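Local coordinates for protein glyoxylate reductase (Paecilomyces sp. J18, PDB 3WNV) that catalyses the reduction of glyoxylate, probably to glycolate with a nicotinamide cofactor as hydride donor, as in related D-2-hydroxyacid dehydrogenases, at residues A[65-68]-A[69-73]; A[135-139]-A[140-144]; A[226-229]-A[230-234]; A[292-296]-A[297-301]. All blocks are in the same frame, centred on the assembly; numbering follows the deposited sequence.

Contact 1. Residues A[65-68]-A[69-73]; sequences GPFD and RELIS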
loop_
_atom_site.group_PDB
_atom_site.type_symbol
_atom_site.label_atom_id
_atom_site.label_comp_id
_atom_site.label_asym_id
_atom_site.label_seq_id
_atom_site.Cartn_x
_atom_site.Cartn_y
_atom_site.Cartn_z
ATOM N N GLY A 65 -4.761 8.319 -15.176
ATOM C CA GLY A 65 -3.409 7.800 -15.249
ATOM C C GLY A 65 -2.610 8.415 -14.109
ATOM O O GLY A 65 -3.134 9.235 -13.348
ATOM N N PRO A 66 -1.339 8.034 -13.977
ATOM C CA PRO A 66 -0.560 8.539 -12.847
ATOM C C PRO A 66 -0.309 10.042 -12.957
ATOM O O PRO A 66 -0.260 10.634 -14.049
ATOM C CB PRO A 66 0.778 7.782 -12.965
ATOM C CG PRO A 66 0.805 7.285 -14.378
ATOM C CD PRO A 66 -0.606 7.023 -14.754
ATOM N N PHE A 67 -0.078 10.632 -11.793
ATOM C CA PHE A 67 0.382 11.990 -11.710
ATOM C C PHE A 67 1.900 11.947 -11.855
ATOM O O PHE A 67 2.673 12.344 -10.957
ATOM C CB PHE A 67 -0.076 12.619 -10.392
ATOM C CG PHE A 67 -1.430 13.287 -10.483
ATOM C CD1 PHE A 67 -2.510 12.621 -11.057
ATOM C CD2 PHE A 67 -1.619 14.557 -9.985
ATOM C CE1 PHE A 67 -3.757 13.233 -11.155
ATOM C CE2 PHE A 67 -2.876 15.185 -10.065
ATOM C CZ PHE A 67 -3.941 14.510 -10.664
ATOM N N ASP A 68 2.316 11.484 -13.025
ATOM C CA ASP A 68 3.743 11.462 -13.399
ATOM C C ASP A 68 4.249 12.809 -13.912
ATOM O O ASP A 68 3.524 13.811 -13.910
ATOM C CB ASP A 68 4.012 10.366 -14.430
ATOM C CG ASP A 68 3.121 10.471 -15.661
ATOM O OD1 ASP A 68 2.521 11.539 -15.926
ATOM O OD2 ASP A 68 3.029 9.465 -16.390
ATOM N N ARG A 69 5.504 12.847 -14.342
ATOM C CA ARG A 69 6.089 14.117 -14.771
ATOM C C ARG A 69 5.258 14.776 -15.870
ATOM O O ARG A 69 5.045 15.978 -15.850
ATOM C CB ARG A 69 7.559 13.911 -15.166
ATOM C CG ARG A 69 8.246 15.115 -15.799
ATOM C CD ARG A 69 9.780 14.877 -15.877
ATOM N NE ARG A 69 10.349 14.876 -14.530
ATOM C CZ ARG A 69 10.748 15.981 -13.902
ATOM N NH1 ARG A 69 10.634 17.155 -14.501
ATOM N NH2 ARG A 69 11.240 15.913 -12.661
ATOM N N GLU A 70 4.749 13.986 -16.812
ATOM C CA GLU A 70 3.985 14.541 -17.927
ATOM C C GLU A 70 2.698 15.226 -17.485
ATOM O O GLU A 70 2.333 16.287 -17.994
ATOM C CB GLU A 70 3.589 13.421 -18.883
ATOM C CG GLU A 70 2.573 13.837 -19.941
ATOM C CD GLU A 70 1.982 12.636 -20.687
ATOM O OE1 GLU A 70 2.394 11.497 -20.412
ATOM O OE2 GLU A 70 1.093 12.832 -21.544
ATOM N N LEU A 71 1.970 14.572 -16.588
ATOM C CA LEU A 71 0.705 15.134 -16.135
ATOM C C LEU A 71 0.995 16.349 -15.264
ATOM O O LEU A 71 0.346 17.394 -15.429
ATOM C CB LEU A 71 -0.140 14.079 -15.408
ATOM C CG LEU A 71 -1.518 14.604 -14.971
ATOM C CD1 LEU A 71 -2.557 13.477 -15.056
ATOM C CD2 LEU A 71 -1.451 15.135 -13.521
ATOM N N ILE A 72 1.978 16.246 -14.369
ATOM C CA ILE A 72 2.323 17.407 -13.519
ATOM C C ILE A 72 2.672 18.612 -14.369
ATOM O O ILE A 72 2.285 19.747 -14.037
ATOM C CB ILE A 72 3.403 17.043 -12.443
ATOM C CG1 ILE A 72 2.766 16.129 -11.397
ATOM C CG2 ILE A 72 4.027 18.279 -11.741
ATOM C CD1 ILE A 72 3.750 15.423 -10.515
ATOM N N SER A 73 3.348 18.368 -15.504
ATOM C CA SER A 73 3.765 19.428 -16.402
ATOM C C SER A 73 2.563 20.152 -17.026
ATOM O O SER A 73 2.630 21.346 -17.284
ATOM C CB SER A 73 4.666 18.852 -17.503
ATOM O OG SER A 73 5.170 19.897 -18.322
#
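The ring of Phe67 carries Leu71 CD2 on one face. The methyl stands over the middle of the ring, 3.4 Å from its centroid and 7° off the normal, a CH-pi contact that all six ring carbons share almost equally. The other methyl, Leu71 CD1, hangs toward one side of the ring, 4.1 Å from Phe67 CE1. The same ring makes a cation-pi contact with Arg56. With an alanine here, Leu71 CD2 would probably lose the flat surface it rests on and Arg56 its aromatic partner, and a gap would open beside the first turn of the helix. Phe67 is the centre of an inverse gamma turn, closed by a weak bond from Asp68 N to Pro66 O, and Asp68 is the N-cap of helix 69-74. The CG of Asp68 is tucked between the backbone N and the carbonyl carbon (chi1 54°), which folds the carboxylate back over the first turn. There OD1 of Asp68 accepts from Leu71 N at 3.2 Å, met nearly along the C-O axis. The carbonyl of Asp68 starts the main-chain ladder, its O taking Ile72 N at 2.9 Å in an almost straight bond. Ile72 CD1 reaches back to 3.3 Å from Phe67 O, while its side chain also packs on Ala96 and Ala97 of helix 94-99. Glu70 OE1 lies 4.5 Å from Asp68 OD1, and Arg36 forms salt bridges with both, which is likely to offset the repulsion between the two carboxylates.

Contact 2. Residues A[135-139]-A[140-144]; sequences TAIRA and GEWHG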
loop_
_atom_site.group_PDB
_atom_site.type_symbol
_atom_site.label_atom_id
_atom_site.label_comp_id
_atom_site.label_asym_id
_atom_site.label_seq_id
_atom_site.Cartn_x
_atom_site.Cartn_y
_atom_site.Cartn_z
ATOM N N THR A 135 -12.376 -24.300 0.789
ATOM C CA THR A 135 -13.053 -24.848 -0.397
ATOM C C THR A 135 -13.729 -26.191 -0.123
ATOM O O THR A 135 -14.886 -26.411 -0.511
ATOM C CB THR A 135 -12.055 -24.947 -1.564
ATOM O OG1 THR A 135 -11.610 -23.621 -1.887
ATOM C CG2 THR A 135 -12.722 -25.553 -2.788
ATOM N N ALA A 136 -13.035 -27.080 0.578
ATOM C CA ALA A 136 -13.544 -28.411 0.890
ATOM C C ALA A 136 -14.848 -28.400 1.677
ATOM O O ALA A 136 -15.762 -29.140 1.349
ATOM C CB ALA A 136 -12.514 -29.204 1.624
ATOM N N ILE A 137 -14.936 -27.586 2.724
ATOM C CA ILE A 137 -16.157 -27.616 3.543
ATOM C C ILE A 137 -17.375 -27.189 2.729
ATOM O O ILE A 137 -18.455 -27.765 2.881
ATOM C CB ILE A 137 -16.032 -26.790 4.875
ATOM C CG1 ILE A 137 -17.263 -27.047 5.772
ATOM C CG2 ILE A 137 -15.919 -25.302 4.598
ATOM C CD1 ILE A 137 -17.111 -26.458 7.166
ATOM N N ARG A 138 -17.192 -26.200 1.849
ATOM C CA ARG A 138 -18.274 -25.675 1.037
ATOM C C ARG A 138 -18.711 -26.686 -0.024
ATOM O O ARG A 138 -19.860 -26.681 -0.449
ATOM C CB ARG A 138 -17.837 -24.371 0.362
ATOM C CG ARG A 138 -17.444 -23.243 1.338
ATOM C CD ARG A 138 -18.667 -22.505 1.936
ATOM N NE ARG A 138 -18.195 -21.412 2.780
ATOM C CZ ARG A 138 -18.924 -20.385 3.196
ATOM N NH1 ARG A 138 -18.366 -19.443 3.942
ATOM N NH2 ARG A 138 -20.196 -20.301 2.881
ATOM N N ALA A 139 -17.780 -27.546 -0.437
ATOM C CA ALA A 139 -18.054 -28.575 -1.440
ATOM C C ALA A 139 -18.692 -29.823 -0.824
ATOM O O ALA A 139 -18.967 -30.805 -1.522
ATOM C CB ALA A 139 -16.762 -28.951 -2.172
ATOM N N GLY A 140 -18.910 -29.800 0.487
ATOM C CA GLY A 140 -19.497 -30.953 1.166
ATOM C C GLY A 140 -18.483 -32.071 1.376
ATOM O O GLY A 140 -18.864 -33.213 1.629
ATOM N N GLU A 141 -17.213 -31.746 1.177
ATOM C CA GLU A 141 -16.142 -32.727 1.266
ATOM C C GLU A 141 -15.642 -32.816 2.695
ATOM O O GLU A 141 -14.820 -33.672 3.021
ATOM C CB GLU A 141 -15.038 -32.407 0.258
ATOM C CG GLU A 141 -15.432 -32.645 -1.191
ATOM C CD GLU A 141 -14.388 -32.145 -2.169
ATOM O OE1 GLU A 141 -13.415 -31.499 -1.724
ATOM O OE2 GLU A 141 -14.538 -32.398 -3.383
ATOM N N TRP A 142 -16.141 -31.932 3.549
ATOM C CA TRP A 142 -15.575 -31.789 4.873
ATOM C C TRP A 142 -14.137 -31.472 4.503
ATOM O O TRP A 142 -13.878 -30.764 3.529
ATOM C CB TRP A 142 -15.580 -33.127 5.611
ATOM C CG TRP A 142 -15.415 -32.994 7.095
ATOM C CD1 TRP A 142 -14.710 -33.822 7.918
ATOM C CD2 TRP A 142 -15.968 -31.970 7.932
ATOM N NE1 TRP A 142 -14.790 -33.378 9.217
ATOM C CE2 TRP A 142 -15.556 -32.243 9.251
ATOM C CE3 TRP A 142 -16.771 -30.851 7.694
ATOM C CZ2 TRP A 142 -15.919 -31.438 10.329
ATOM C CZ3 TRP A 142 -17.131 -30.053 8.764
ATOM C CH2 TRP A 142 -16.705 -30.350 10.064
ATOM N N HIS A 143 -13.202 -31.998 5.282
ATOM C CA HIS A 143 -11.801 -31.620 5.184
ATOM C C HIS A 143 -11.294 -31.629 3.742
ATOM O O HIS A 143 -10.509 -30.764 3.355
ATOM C CB HIS A 143 -10.938 -32.544 6.047
ATOM C CG HIS A 143 -11.102 -32.322 7.520
ATOM N ND1 HIS A 143 -10.706 -33.248 8.460
ATOM C CD2 HIS A 143 -11.618 -31.280 8.212
ATOM C CE1 HIS A 143 -10.972 -32.787 9.669
ATOM N NE2 HIS A 143 -11.526 -31.594 9.546
ATOM N N GLY A 144 -11.725 -32.609 2.950
ATOM C CA GLY A 144 -11.148 -32.795 1.624
ATOM C C GLY A 144 -9.675 -33.187 1.729
ATOM O O GLY A 144 -9.319 -34.059 2.534
HETATM O O HOH W 1 -18.399 -30.177 3.915
#
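Ile137 and Trp142 both turn their CG branches anti to the backbone N (chi1 -171° for Ile137 CG1, -162° for Trp142), and the extended isoleucine chain carries CD1 out to the six-membered part of the indole. Contact there is light and slanting, Ile137 CD1 to Trp142 CZ3 at 3.9 Å. The imidazole of His143 lies across the same indole: Trp142 NE1 stands 3.7 Å above the plane of the His143 ring, over its centre, while His143 CD2 sits above the indole, offset toward its rim. Helix 131-138 ends here in a Schellman motif. Gly140 leaves the helical conformation with positive phi (77°), which favours glycine, and two N-H groups, its own and that of Glu141, bond back into the last turn. One bond runs from Glu141 N to Ala136 O at 3.0 Å; the other, from Gly140 N to Ile137 O at 3.2 Å, meets its acceptor from above the carbonyl plane. Ile137 O has a second partner in a water, which donates to it and accepts from Trp142 N at 2.9 Å, tying the indole-bearing residue to the helix end. The side chain of Glu141 returns along the helix end, its CD 4.0 Å from Ala139 CB. Farther on, the backbone of 142-144 closes over the methyl of Ala136, although the shortest approach in the model is doubtful. Gly144 N bonds to Glu141 O, and His143 O accepts from Thr146 OG1 as the chain leaves toward strand 156-160.

Contact 3. Residues A[226-229]-A[230-234]; sequences GEKE and LAKMK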
loop_
_atom_site.group_PDB
_atom_site.type_symbol
_atom_site.label_atom_id
_atom_site.label_comp_id
_atom_site.label_asym_id
_atom_site.label_seq_id
_atom_site.Cartn_x
_atom_site.Cartn_y
_atom_site.Cartn_z
ATOM N N GLY A 226 13.940 -11.107 -5.671
ATOM C CA GLY A 226 13.924 -11.865 -6.899
ATOM C C GLY A 226 14.566 -13.227 -6.667
ATOM O O GLY A 226 14.650 -13.670 -5.528
ATOM N N GLU A 227 15.008 -13.879 -7.742
ATOM C CA GLU A 227 15.503 -15.263 -7.659
ATOM C C GLU A 227 16.581 -15.414 -6.623
ATOM O O GLU A 227 16.576 -16.381 -5.843
ATOM C CB GLU A 227 16.134 -15.662 -8.981
ATOM C CG GLU A 227 15.195 -16.081 -10.060
ATOM C CD GLU A 227 15.928 -16.903 -11.103
ATOM O OE1 GLU A 227 17.099 -17.260 -10.839
ATOM O OE2 GLU A 227 15.341 -17.190 -12.165
ATOM N N LYS A 228 17.530 -14.480 -6.655
ATOM C CA LYS A 228 18.702 -14.505 -5.765
ATOM C C LYS A 228 18.253 -14.490 -4.305
ATOM O O LYS A 228 18.765 -15.257 -3.477
ATOM C CB LYS A 228 19.622 -13.290 -6.009
ATOM C CG LYS A 228 21.041 -13.608 -6.500
ATOM C CD LYS A 228 22.060 -12.540 -6.027
ATOM C CE LYS A 228 22.658 -12.879 -4.641
ATOM N NZ LYS A 228 23.201 -14.300 -4.521
ATOM N N GLU A 229 17.305 -13.608 -3.982
ATOM C CA GLU A 229 16.837 -13.465 -2.612
ATOM C C GLU A 229 16.008 -14.646 -2.135
ATOM O O GLU A 229 16.106 -15.062 -0.983
ATOM C CB GLU A 229 16.017 -12.175 -2.472
ATOM C CG GLU A 229 16.865 -10.892 -2.601
ATOM C CD GLU A 229 17.359 -10.634 -4.011
ATOM O OE1 GLU A 229 16.684 -11.057 -4.999
ATOM O OE2 GLU A 229 18.437 -10.019 -4.139
ATOM N N LEU A 230 15.186 -15.200 -3.018
ATOM C CA LEU A 230 14.394 -16.362 -2.666
ATOM C C LEU A 230 15.331 -17.518 -2.335
ATOM O O LEU A 230 15.042 -18.329 -1.439
ATOM C CB LEU A 230 13.478 -16.749 -3.832
ATOM C CG LEU A 230 12.376 -15.709 -4.071
ATOM C CD1 LEU A 230 11.715 -15.920 -5.415
ATOM C CD2 LEU A 230 11.315 -15.730 -2.937
ATOM N N ALA A 231 16.442 -17.587 -3.058
ATOM C CA ALA A 231 17.342 -18.716 -2.907
ATOM C C ALA A 231 18.065 -18.628 -1.568
ATOM O O ALA A 231 18.481 -19.656 -1.020
ATOM C CB ALA A 231 18.332 -18.777 -4.073
ATOM N N LYS A 232 18.198 -17.407 -1.039
ATOM C CA LYS A 232 18.770 -17.208 0.291
ATOM C C LYS A 232 17.825 -17.532 1.444
ATOM O O LYS A 232 18.287 -17.671 2.574
ATOM C CB LYS A 232 19.264 -15.776 0.456
ATOM C CG LYS A 232 20.542 -15.471 -0.297
ATOM C CD LYS A 232 20.804 -13.962 -0.305
ATOM C CE LYS A 232 22.076 -13.653 -1.065
ATOM N NZ LYS A 232 22.340 -12.186 -1.148
ATOM N N MET A 233 16.520 -17.621 1.189
ATOM C CA MET A 233 15.577 -17.837 2.293
ATOM C C MET A 233 15.674 -19.292 2.805
ATOM O O MET A 233 16.339 -20.126 2.167
ATOM C CB MET A 233 14.151 -17.472 1.891
ATOM C CG MET A 233 13.979 -15.989 1.602
ATOM S SD MET A 233 12.331 -15.687 0.978
ATOM C CE MET A 233 12.392 -13.911 0.582
ATOM N N LYS A 234 15.061 -19.576 3.957
ATOM C CA LYS A 234 14.971 -20.939 4.514
ATOM C C LYS A 234 14.143 -21.802 3.593
ATOM O O LYS A 234 13.138 -21.329 3.091
ATOM C CB LYS A 234 14.176 -20.919 5.814
ATOM C CG LYS A 234 14.881 -20.346 6.995
ATOM C CD LYS A 234 13.985 -20.502 8.196
ATOM C CE LYS A 234 14.777 -20.387 9.456
ATOM N NZ LYS A 234 14.056 -21.170 10.502
HETATM O O HOH W 2 20.397 -10.484 -1.601
#
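Lys232 runs back over the preceding turn toward Lys228 and Glu229, on the short helix 227-232 that joins strands 210-213 and 237-241 in a beta-alpha-beta unit of the Rossmann-type nucleotide-binding domain. Its CB lies 3.5 Å from Glu229 O, its CG 3.6 Å and its CD 4.0 Å from Lys228 O. The extended chain then crosses the bent end of Lys228, Lys232 CE touching Lys228 NZ and Lys232 NZ lying 3.6 Å from Lys228 CE. Lys232 NZ is 4.1 Å from Lys228 NZ, a pairing of like charges that its salt bridge to Asp202 probably eases. The same NZ donates to a water at 2.6 Å, which donates to Glu229 OE2. Main-chain bonds wind the helix from Gly226, the N-cap, whose O takes Leu230 N; Leu230 also rests its CG 3.4 Å from Gly226 O and packs on Ala252 and Ala256 of helix 250-259 and on Ile239 of strand 237-241. Glu229 supplies the N3 half of a capping box, the glycine having no side chain to return the bond. Its chain bends at chi2 (71°), and Glu229 OE1 accepts Gly226 N at 2.8 Å, on the anti side and 28° out of the carboxylate plane.

Contact 4. Residues A[292-296]-A[297-301]; sequences IGTMT and YETQK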
loop_
_atom_site.group_PDB
_atom_site.type_symbol
_atom_site.label_atom_id
_atom_site.label_comp_id
_atom_site.label_asym_id
_atom_site.label_seq_id
_atom_site.Cartn_x
_atom_site.Cartn_y
_atom_site.Cartn_z
ATOM N N ILE A 292 -7.487 -6.122 -0.411
ATOM C CA ILE A 292 -8.573 -5.660 0.438
ATOM C C ILE A 292 -8.086 -4.996 1.730
ATOM O O ILE A 292 -8.914 -4.640 2.575
ATOM C CB ILE A 292 -9.567 -6.780 0.814
ATOM C CG1 ILE A 292 -8.965 -7.794 1.812
ATOM C CG2 ILE A 292 -10.161 -7.457 -0.471
ATOM C CD1 ILE A 292 -10.054 -8.742 2.367
ATOM N N GLY A 293 -6.782 -4.850 1.867
ATOM C CA GLY A 293 -6.149 -4.329 3.092
ATOM C C GLY A 293 -6.948 -3.266 3.834
ATOM O O GLY A 293 -7.382 -3.444 4.960
ATOM N N THR A 294 -7.203 -2.153 3.158
ATOM C CA THR A 294 -7.895 -1.033 3.797
ATOM C C THR A 294 -9.377 -0.952 3.471
ATOM O O THR A 294 -10.015 0.068 3.768
ATOM C CB THR A 294 -7.194 0.299 3.436
ATOM O OG1 THR A 294 -7.102 0.408 1.999
ATOM C CG2 THR A 294 -5.777 0.352 4.066
ATOM N N MET A 295 -9.947 -2.014 2.876
ATOM C CA MET A 295 -11.338 -1.954 2.490
ATOM C C MET A 295 -12.277 -2.192 3.663
ATOM O O MET A 295 -13.051 -3.126 3.637
ATOM C CB MET A 295 -11.644 -2.923 1.317
ATOM C CG MET A 295 -10.889 -2.521 0.034
ATOM S SD MET A 295 -11.250 -3.648 -1.334
ATOM C CE MET A 295 -13.025 -3.695 -1.275
ATOM N N THR A 296 -12.193 -1.328 4.675
ATOM C CA THR A 296 -13.220 -1.304 5.721
ATOM C C THR A 296 -13.849 0.066 5.873
ATOM O O THR A 296 -13.312 1.069 5.408
ATOM C CB THR A 296 -12.645 -1.670 7.104
ATOM O OG1 THR A 296 -11.646 -0.713 7.492
ATOM C CG2 THR A 296 -12.046 -3.096 7.158
ATOM N N TYR A 297 -14.980 0.130 6.583
ATOM C CA TYR A 297 -15.694 1.384 6.684
ATOM C C TYR A 297 -14.874 2.359 7.485
ATOM O O TYR A 297 -14.756 3.517 7.135
ATOM C CB TYR A 297 -17.034 1.160 7.384
ATOM C CG TYR A 297 -18.090 0.628 6.445
ATOM C CD1 TYR A 297 -18.779 1.496 5.602
ATOM C CD2 TYR A 297 -18.406 -0.741 6.408
ATOM C CE1 TYR A 297 -19.736 1.027 4.720
ATOM C CE2 TYR A 297 -19.373 -1.220 5.518
ATOM C CZ TYR A 297 -20.023 -0.319 4.682
ATOM O OH TYR A 297 -20.986 -0.764 3.805
ATOM N N GLU A 298 -14.281 1.866 8.565
ATOM C CA GLU A 298 -13.658 2.778 9.503
ATOM C C GLU A 298 -12.337 3.307 8.957
ATOM O O GLU A 298 -12.063 4.502 9.072
ATOM C CB GLU A 298 -13.440 2.068 10.827
ATOM C CG GLU A 298 -14.750 1.672 11.490
ATOM C CD GLU A 298 -15.238 0.261 11.144
ATOM O OE1 GLU A 298 -14.734 -0.356 10.178
ATOM O OE2 GLU A 298 -16.151 -0.228 11.859
ATOM N N THR A 299 -11.516 2.411 8.419
ATOM C CA THR A 299 -10.271 2.822 7.762
ATOM C C THR A 299 -10.465 3.733 6.522
ATOM O O THR A 299 -9.807 4.771 6.410
ATOM C CB THR A 299 -9.412 1.635 7.456
ATOM O OG1 THR A 299 -9.024 1.023 8.703
ATOM C CG2 THR A 299 -8.155 2.071 6.672
ATOM N N GLN A 300 -11.322 3.343 5.589
ATOM C CA GLN A 300 -11.573 4.219 4.433
ATOM C C GLN A 300 -12.052 5.590 4.834
ATOM O O GLN A 300 -11.639 6.561 4.213
ATOM C CB GLN A 300 -12.553 3.587 3.420
ATOM C CG GLN A 300 -11.888 2.490 2.587
ATOM C CD GLN A 300 -12.787 2.004 1.466
ATOM O OE1 GLN A 300 -13.973 2.362 1.397
ATOM N NE2 GLN A 300 -12.229 1.212 0.573
ATOM N N LYS A 301 -12.916 5.703 5.859
ATOM C CA LYS A 301 -13.432 7.034 6.190
ATOM C C LYS A 301 -12.328 7.795 6.894
ATOM O O LYS A 301 -12.147 8.985 6.659
ATOM C CB LYS A 301 -14.653 6.973 7.103
ATOM C CG LYS A 301 -15.164 8.392 7.417
ATOM C CD LYS A 301 -16.595 8.380 7.945
ATOM C CE LYS A 301 -17.039 9.809 8.228
ATOM N NZ LYS A 301 -18.468 9.829 8.561
HETATM O O HOH W 3 -9.294 1.264 0.589
#
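The chain folds through a type I beta turn from Ile292 to Met295 and an inverse gamma turn centred on Met295 before Thr296 caps helix 297-317, whose Thr299 and Gln300 turn back onto the loop. Thr296 is the N-cap, and it binds the first turn twice. Its OG1, set between the backbone N and the carbonyl carbon (chi1 62°), accepts from Thr299 N at 3.3 Å and also lies close against Thr299 CB. Its carbonyl O takes Gln300 N at 3.0 Å, with the donor tilted 28° from the carbonyl plane. Two residues earlier, Thr294 meets Thr299 through carbon: the two side chains cross at about a right angle, with Thr294 CB 3.8 Å from Thr299 CG2. Both side chains also touch helix 112-127, through Thr115 and Ala114 respectively, and a bound sulfate lies about 4 Å from the side chain of Thr294. Gln300 runs extended along the loop, its CG 3.3 Å from Thr294 O. Gln300 NE2 lies 3.8 Å from Met295 CA, the two side chains side by side and pointing the same way. The two ends of the amide have different partners, OE1 bonding to His14 NE2 and NE2 to a water. Cutting Gln300 back to an alanine is likely to leave His14 without this acceptor and the water without its tie to the helix. That water accepts from Gln300 NE2 at 2.9 Å and is hydrogen-bonded to Thr294 OG1 at 2.7 Å.

All four contacts lie at helix ends, three at helix starts and one, contact 2, where a helix stops. Contact 1 belongs to the domain of the five-stranded parallel sheet; contacts 2 and 3, centres 34 Å apart, belong to the nucleotide-binding domain. Contact 4, whose centre is the closest of the four to the chain's centre, about 12 Å, has its nearest atoms about 14 Å from contact 2 and about 18 Å from contact 1. There the side chain of Thr294 is about 4 Å from a sulfate, probably from the crystallisation liquor; in related dehydrogenases the active site lies in the cleft between the two domains. Contacts 1 and 2, centres 49 Å apart, are on opposite sides of the chain's centre.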